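Local coordinates for protein mitochondrial edited mRNA stability factor 1 (Trypanosoma brucei, PDB 6NL1) that probably processes the 5' ends of mitochondrial mRNAs through a Nudix-type domain that binds a guanine nucleotide, and is named for stabilising edited transcripts, at residues S179-G182 with I183-H187; W243-L246 with Y247-Y250; R323-D327 with P328-A332. All coordinates share one frame; numbering follows the deposited sequence.

Interaction 1. Residues S179-G182 with I183-H187; sequences SERG and IFNCH
Ile183 N donates to Ser179 O at 2.8 Å, the first of four consecutive i-to-i+4 bonds that define the opening turns of helix 180-193; the last of them runs from Cys186 N to Gly182 O at 2.7 Å. Ser179 holds the N-cap position: its OG accepts from Gly182 N at 2.9 Å, so an amide of the first turn finds a side-chain acceptor. Among the side chains, Arg181 and Asn185 run alongside each other in the same direction, four residues apart; Arg181 CG lies 3.9 Å from Asn185 ND2, while the far end of the arginine is poorly ordered. With CG anti to its carbonyl carbon (chi1 -70°), Asn185 leans back over the preceding turn, its CG 3.4 Å from Arg181 O. On the inner side of the helix, the CG1 branch of Ile183 passes 3.5 Å from Ser179 O. Ile183 then packs on Phe100 and Tyr102 of strand 100-107, where Tyr102 OH also bonds Glu180 OE1, and Cys186 rests on Leu125 and Thr129 of helix 120-129.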
# COMPACT_ATOMS: atom_id res chain seq x y z
N SER A 179 -3.43 27.22 0.60
CA SER A 179 -4.28 28.42 0.56
C SER A 179 -5.56 28.18 1.36
O SER A 179 -5.92 27.04 1.64
CB SER A 179 -4.63 28.75 -0.89
OG SER A 179 -5.48 27.75 -1.44
N GLU A 180 -6.26 29.26 1.70
CA GLU A 180 -7.54 29.15 2.42
C GLU A 180 -8.54 28.31 1.64
O GLU A 180 -9.27 27.49 2.20
CB GLU A 180 -8.14 30.53 2.68
CG GLU A 180 -7.32 31.43 3.60
CD GLU A 180 -7.64 31.23 5.07
OE1 GLU A 180 -7.99 30.09 5.46
OE2 GLU A 180 -7.53 32.21 5.84
N ARG A 181 -8.57 28.52 0.33
CA ARG A 181 -9.48 27.81 -0.56
C ARG A 181 -9.08 26.35 -0.71
O ARG A 181 -9.93 25.46 -0.68
CB ARG A 181 -9.52 28.48 -1.93
CG ARG A 181 -10.51 27.87 -2.91
CD ARG A 181 -10.51 28.62 -4.23
NE ARG A 181 -10.53 30.07 -4.03
CZ ARG A 181 -10.60 30.97 -5.01
NH1 ARG A 181 -10.64 30.57 -6.27
NH2 ARG A 181 -10.62 32.27 -4.72
N GLY A 182 -7.78 26.11 -0.90
CA GLY A 182 -7.27 24.75 -0.96
C GLY A 182 -7.60 23.99 0.32
O GLY A 182 -8.06 22.86 0.28
N ILE A 183 -7.38 24.64 1.46
CA ILE A 183 -7.64 24.02 2.75
C ILE A 183 -9.13 23.75 2.95
O ILE A 183 -9.52 22.69 3.45
CB ILE A 183 -7.03 24.84 3.91
CG1 ILE A 183 -5.54 24.52 4.01
CG2 ILE A 183 -7.72 24.49 5.23
CD1 ILE A 183 -4.77 25.45 4.88
N PHE A 184 -9.97 24.69 2.52
CA PHE A 184 -11.41 24.47 2.52
C PHE A 184 -11.78 23.23 1.71
O PHE A 184 -12.58 22.41 2.15
CB PHE A 184 -12.15 25.69 1.96
CG PHE A 184 -13.64 25.50 1.86
CD1 PHE A 184 -14.47 25.81 2.92
CD2 PHE A 184 -14.20 24.99 0.70
CE1 PHE A 184 -15.84 25.62 2.83
CE2 PHE A 184 -15.56 24.80 0.60
CZ PHE A 184 -16.38 25.11 1.67
N ASN A 185 -11.20 23.09 0.52
CA ASN A 185 -11.52 21.96 -0.35
C ASN A 185 -10.95 20.65 0.18
O ASN A 185 -11.62 19.62 0.17
CB ASN A 185 -11.06 22.23 -1.79
CG ASN A 185 -11.89 23.33 -2.47
OD1 ASN A 185 -13.08 23.47 -2.21
ND2 ASN A 185 -11.25 24.11 -3.33
N CYS A 186 -9.72 20.71 0.65
CA CYS A 186 -9.04 19.54 1.18
C CYS A 186 -9.80 19.01 2.42
O CYS A 186 -10.01 17.81 2.56
CB CYS A 186 -7.60 19.90 1.53
SG CYS A 186 -6.63 18.52 2.10
N HIS A 187 -10.20 19.92 3.29
CA HIS A 187 -11.04 19.57 4.44
C HIS A 187 -12.28 18.76 4.04
O HIS A 187 -12.61 17.75 4.65
CB HIS A 187 -11.46 20.85 5.18
CG HIS A 187 -12.56 20.64 6.18
ND1 HIS A 187 -12.34 20.12 7.43
CD2 HIS A 187 -13.89 20.89 6.11
CE1 HIS A 187 -13.48 20.06 8.09
NE2 HIS A 187 -14.44 20.52 7.31

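Interaction 2. Residues W243-L246 with Y247-Y250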
# COMPACT_ATOMS: atom_id res chain seq x y z
N TRP A 243 -3.73 0.42 -4.55
CA TRP A 243 -4.64 1.00 -3.56
C TRP A 243 -5.89 1.64 -4.19
O TRP A 243 -5.91 1.95 -5.38
CB TRP A 243 -3.91 2.02 -2.69
CG TRP A 243 -3.48 3.26 -3.43
CD1 TRP A 243 -4.23 4.40 -3.64
CD2 TRP A 243 -2.21 3.50 -4.07
NE1 TRP A 243 -3.50 5.31 -4.37
CE2 TRP A 243 -2.26 4.79 -4.65
CE3 TRP A 243 -1.04 2.74 -4.21
CZ2 TRP A 243 -1.19 5.33 -5.35
CZ3 TRP A 243 0.03 3.29 -4.90
CH2 TRP A 243 -0.06 4.57 -5.47
N THR A 244 -6.91 1.84 -3.37
CA THR A 244 -8.11 2.56 -3.79
C THR A 244 -7.87 4.07 -3.83
O THR A 244 -7.43 4.66 -2.84
CB THR A 244 -9.28 2.32 -2.80
OG1 THR A 244 -8.86 2.70 -1.49
CG2 THR A 244 -9.70 0.85 -2.78
N LEU A 245 -8.15 4.69 -4.97
CA LEU A 245 -8.20 6.14 -5.06
C LEU A 245 -9.40 6.64 -4.26
O LEU A 245 -10.34 5.86 -3.98
CB LEU A 245 -8.32 6.59 -6.52
CG LEU A 245 -7.19 6.16 -7.46
CD1 LEU A 245 -7.57 6.37 -8.92
CD2 LEU A 245 -5.92 6.91 -7.13
N LEU A 246 -9.40 7.91 -3.88
CA LEU A 246 -10.58 8.49 -3.24
C LEU A 246 -11.79 8.26 -4.15
O LEU A 246 -11.69 8.43 -5.37
CB LEU A 246 -10.36 9.98 -2.98
CG LEU A 246 -9.27 10.35 -1.98
CD1 LEU A 246 -9.07 11.86 -1.89
CD2 LEU A 246 -9.58 9.78 -0.60
N TYR A 247 -12.91 7.86 -3.55
CA TYR A 247 -14.17 7.64 -4.26
C TYR A 247 -14.21 6.35 -5.08
O TYR A 247 -15.24 6.02 -5.67
CB TYR A 247 -14.53 8.84 -5.15
CG TYR A 247 -14.77 10.11 -4.37
CD1 TYR A 247 -15.96 10.30 -3.66
CD2 TYR A 247 -13.82 11.11 -4.33
CE1 TYR A 247 -16.18 11.47 -2.94
CE2 TYR A 247 -14.03 12.28 -3.61
CZ TYR A 247 -15.21 12.45 -2.92
OH TYR A 247 -15.43 13.60 -2.20
N GLU A 248 -13.10 5.62 -5.12
CA GLU A 248 -13.03 4.40 -5.91
C GLU A 248 -13.51 3.18 -5.09
O GLU A 248 -13.16 3.03 -3.92
CB GLU A 248 -11.61 4.18 -6.42
CG GLU A 248 -11.48 3.14 -7.51
CD GLU A 248 -10.05 2.99 -7.99
OE1 GLU A 248 -9.10 3.16 -7.18
OE2 GLU A 248 -9.87 2.70 -9.19
N ARG A 249 -14.32 2.34 -5.72
CA ARG A 249 -14.75 1.09 -5.08
C ARG A 249 -13.62 0.07 -5.07
O ARG A 249 -12.71 0.13 -5.90
CB ARG A 249 -15.98 0.53 -5.81
CG ARG A 249 -17.26 1.34 -5.61
CD ARG A 249 -18.45 0.76 -6.38
NE ARG A 249 -18.60 -0.68 -6.17
CZ ARG A 249 -19.16 -1.23 -5.10
NH1 ARG A 249 -19.62 -0.46 -4.11
NH2 ARG A 249 -19.25 -2.55 -5.00
N TYR A 250 -13.68 -0.88 -4.14
CA TYR A 250 -12.61 -1.88 -3.94
C TYR A 250 -12.28 -2.71 -5.17
O TYR A 250 -11.12 -2.79 -5.59
CB TYR A 250 -12.98 -2.82 -2.79
CG TYR A 250 -13.09 -2.13 -1.46
CD1 TYR A 250 -13.98 -2.57 -0.49
CD2 TYR A 250 -12.29 -1.03 -1.17
CE1 TYR A 250 -14.08 -1.93 0.73
CE2 TYR A 250 -12.38 -0.40 0.04
CZ TYR A 250 -13.26 -0.84 0.99
OH TYR A 250 -13.33 -0.18 2.19
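Leu245 and Glu248 close a type II beta turn, with Glu248 N bonded to Leu245 O at 3.0 Å. The same two residues are joined a second time by a side chain: Leu245 N gives its hydrogen to Glu248 OE1 at 2.9 Å, with an N-H...O angle of 166°. OE1 is approached on its anti side, somewhat out of the carboxylate plane. Glu248 gets there because CG is anti to its own N (chi1 -166°) and the chain, extended beyond it, carries the carboxylate to Leu245, whose CG lies 3.6 Å from OE1. Tyr247, at the third turn position, has the positive phi of a type II turn, and its CD2 lies 3.9 Å from Leu246 CB.

In the second shell, Arg256 of helix 250-262 forms a salt bridge with Glu248 OE2, so the carboxylate links the turn to that helix and its position is fixed at both oxygens. Leu246 and Tyr247 face helices 120-129 and 180-193, placing this Nudix-domain loop against elements earlier in the chain. The side chain of Trp243 is about 7 Å from those of Arg202 and Val288, which bind GDP in another structure of this protein, so the loop borders the nucleotide site, empty here. Thr244 OG1 bonds Val199 N, and Tyr250 OH bonds Asp197 O. Thr244 CG2 meets the Tyr250 ring at its edge, in the ring plane, 3.6 Å from CD2.

Interaction 3. Residues R323-D327 with P328-A332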
# COMPACT_ATOMS: atom_id res chain seq x y z
N ARG A 323 20.83 -16.26 -9.81
CA ARG A 323 20.65 -17.60 -9.26
C ARG A 323 21.80 -18.02 -8.33
O ARG A 323 21.75 -19.08 -7.71
CB ARG A 323 20.35 -18.66 -10.34
CG ARG A 323 21.37 -18.80 -11.44
CD ARG A 323 20.94 -19.93 -12.38
NE ARG A 323 21.86 -20.11 -13.50
CZ ARG A 323 21.67 -19.59 -14.71
NH1 ARG A 323 20.59 -18.87 -14.97
NH2 ARG A 323 22.56 -19.81 -15.68
N GLN A 324 22.79 -17.15 -8.20
CA GLN A 324 23.88 -17.35 -7.25
C GLN A 324 23.66 -16.56 -5.96
O GLN A 324 24.49 -16.60 -5.06
CB GLN A 324 25.22 -16.95 -7.89
CG GLN A 324 25.57 -17.72 -9.16
CD GLN A 324 25.59 -19.23 -8.95
OE1 GLN A 324 26.27 -19.73 -8.05
NE2 GLN A 324 24.84 -19.96 -9.77
N SER A 325 22.55 -15.84 -5.87
CA SER A 325 22.22 -15.11 -4.64
C SER A 325 22.09 -16.05 -3.44
O SER A 325 21.61 -17.18 -3.58
CB SER A 325 20.91 -14.34 -4.83
OG SER A 325 20.49 -13.77 -3.60
N PRO A 326 22.50 -15.58 -2.25
CA PRO A 326 22.32 -16.36 -1.02
C PRO A 326 20.86 -16.38 -0.57
O PRO A 326 20.51 -17.16 0.30
CB PRO A 326 23.14 -15.57 0.00
CG PRO A 326 23.04 -14.14 -0.49
CD PRO A 326 23.12 -14.27 -2.00
N ASP A 327 20.03 -15.53 -1.16
CA ASP A 327 18.62 -15.44 -0.77
C ASP A 327 17.76 -16.42 -1.60
O ASP A 327 17.75 -16.34 -2.83
CB ASP A 327 18.15 -14.00 -0.94
CG ASP A 327 16.67 -13.81 -0.62
OD1 ASP A 327 15.83 -14.05 -1.50
OD2 ASP A 327 16.36 -13.41 0.52
N PRO A 328 17.04 -17.33 -0.93
CA PRO A 328 16.25 -18.36 -1.62
C PRO A 328 15.20 -17.77 -2.59
O PRO A 328 14.98 -18.32 -3.67
CB PRO A 328 15.54 -19.12 -0.47
CG PRO A 328 16.38 -18.85 0.74
CD PRO A 328 16.97 -17.46 0.54
N ILE A 329 14.57 -16.67 -2.20
CA ILE A 329 13.61 -16.01 -3.10
C ILE A 329 14.29 -15.47 -4.37
O ILE A 329 13.74 -15.60 -5.46
CB ILE A 329 12.81 -14.91 -2.37
CG1 ILE A 329 11.86 -15.55 -1.36
CG2 ILE A 329 12.02 -14.06 -3.37
CD1 ILE A 329 11.37 -14.61 -0.28
N ASP A 330 15.48 -14.88 -4.23
CA ASP A 330 16.21 -14.42 -5.41
C ASP A 330 16.43 -15.58 -6.39
O ASP A 330 16.21 -15.43 -7.59
CB ASP A 330 17.57 -13.80 -5.06
CG ASP A 330 17.45 -12.41 -4.44
OD1 ASP A 330 16.42 -11.71 -4.63
OD2 ASP A 330 18.41 -12.00 -3.75
N ARG A 331 16.86 -16.73 -5.88
CA ARG A 331 17.16 -17.88 -6.75
C ARG A 331 15.91 -18.47 -7.39
O ARG A 331 15.93 -18.86 -8.57
CB ARG A 331 17.94 -18.96 -5.98
CG ARG A 331 19.20 -18.42 -5.29
CD ARG A 331 20.14 -19.53 -4.81
NE ARG A 331 19.50 -20.42 -3.83
CZ ARG A 331 19.51 -20.24 -2.51
NH1 ARG A 331 20.12 -19.18 -1.98
NH2 ARG A 331 18.91 -21.12 -1.72
N ALA A 332 14.82 -18.53 -6.63
CA ALA A 332 13.55 -18.98 -7.19
C ALA A 332 13.09 -17.98 -8.26
O ALA A 332 12.56 -18.37 -9.30
CB ALA A 332 12.51 -19.10 -6.09
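Arg331 curls back over the loop that leads into its own helix, while Asp327, Ser325 and Asp330 gather their oxygens around the helix start. Arg331 CD lies 3.3 Å from Arg323 O, and the bend at chi3 (-60°) turns the guanidinium edge toward the loop backbone. NH1 donates to Ser325 O at 3.0 Å in an almost straight bond (174°), and that oxygen lies only 2° out of the guanidinium plane. One face of the group is set over Pro328 CA, offset toward the rim.

Asp327 is the N-cap of helix 328-336, whose Pro328 and Ile329 touch Leu354 of helix 348-354. The Asp327 side chain crosses that of Pro328 at about a right angle, and OD1 uses its anti lone pair to accept from Asp330 N at 2.9 Å. The backbone bond from Arg331 N to Asp327 O at 3.2 Å opens the helical bonding. Ser325 approaches Asp330 from the loop side: OG donates to the anti lone pair of OD2 at 2.7 Å and also accepts from Asp327 N at 3.0 Å, an ST turn.

Chemically, one hydroxyl thus works as donor and acceptor at once, tying the cap residue to the helix. Asp327 OD1 and Asp330 OD1 lie 4.0 Å apart, a proximity of like charges that the salt bridge from Arg221 to Asp330 OD1 probably eases, as the positive helix N-terminus may do too.

Overall arrangement
All three interactions are local and none touches another. Interactions 1 and 3 both start helices, each with a side-chain N-cap, a neutral serine at 179-187 and an aspartate at 323-332. They lie on opposite sides of the chain's centre, about 50 Å apart between centres. Interaction 1 is partly buried, its inward side largely apolar, with one hydrogen bond from Glu180 to Tyr102; interaction 3 is a surface contact, dominated by charged and hydroxyl groups, and none of its touching residues is buried. Interaction 2 is partly buried, its centre about 12 Å from the centre of the chain. Its turn packs on the later part of helix 180-193, whose start is interaction 1, and both contacts touch helix 120-129.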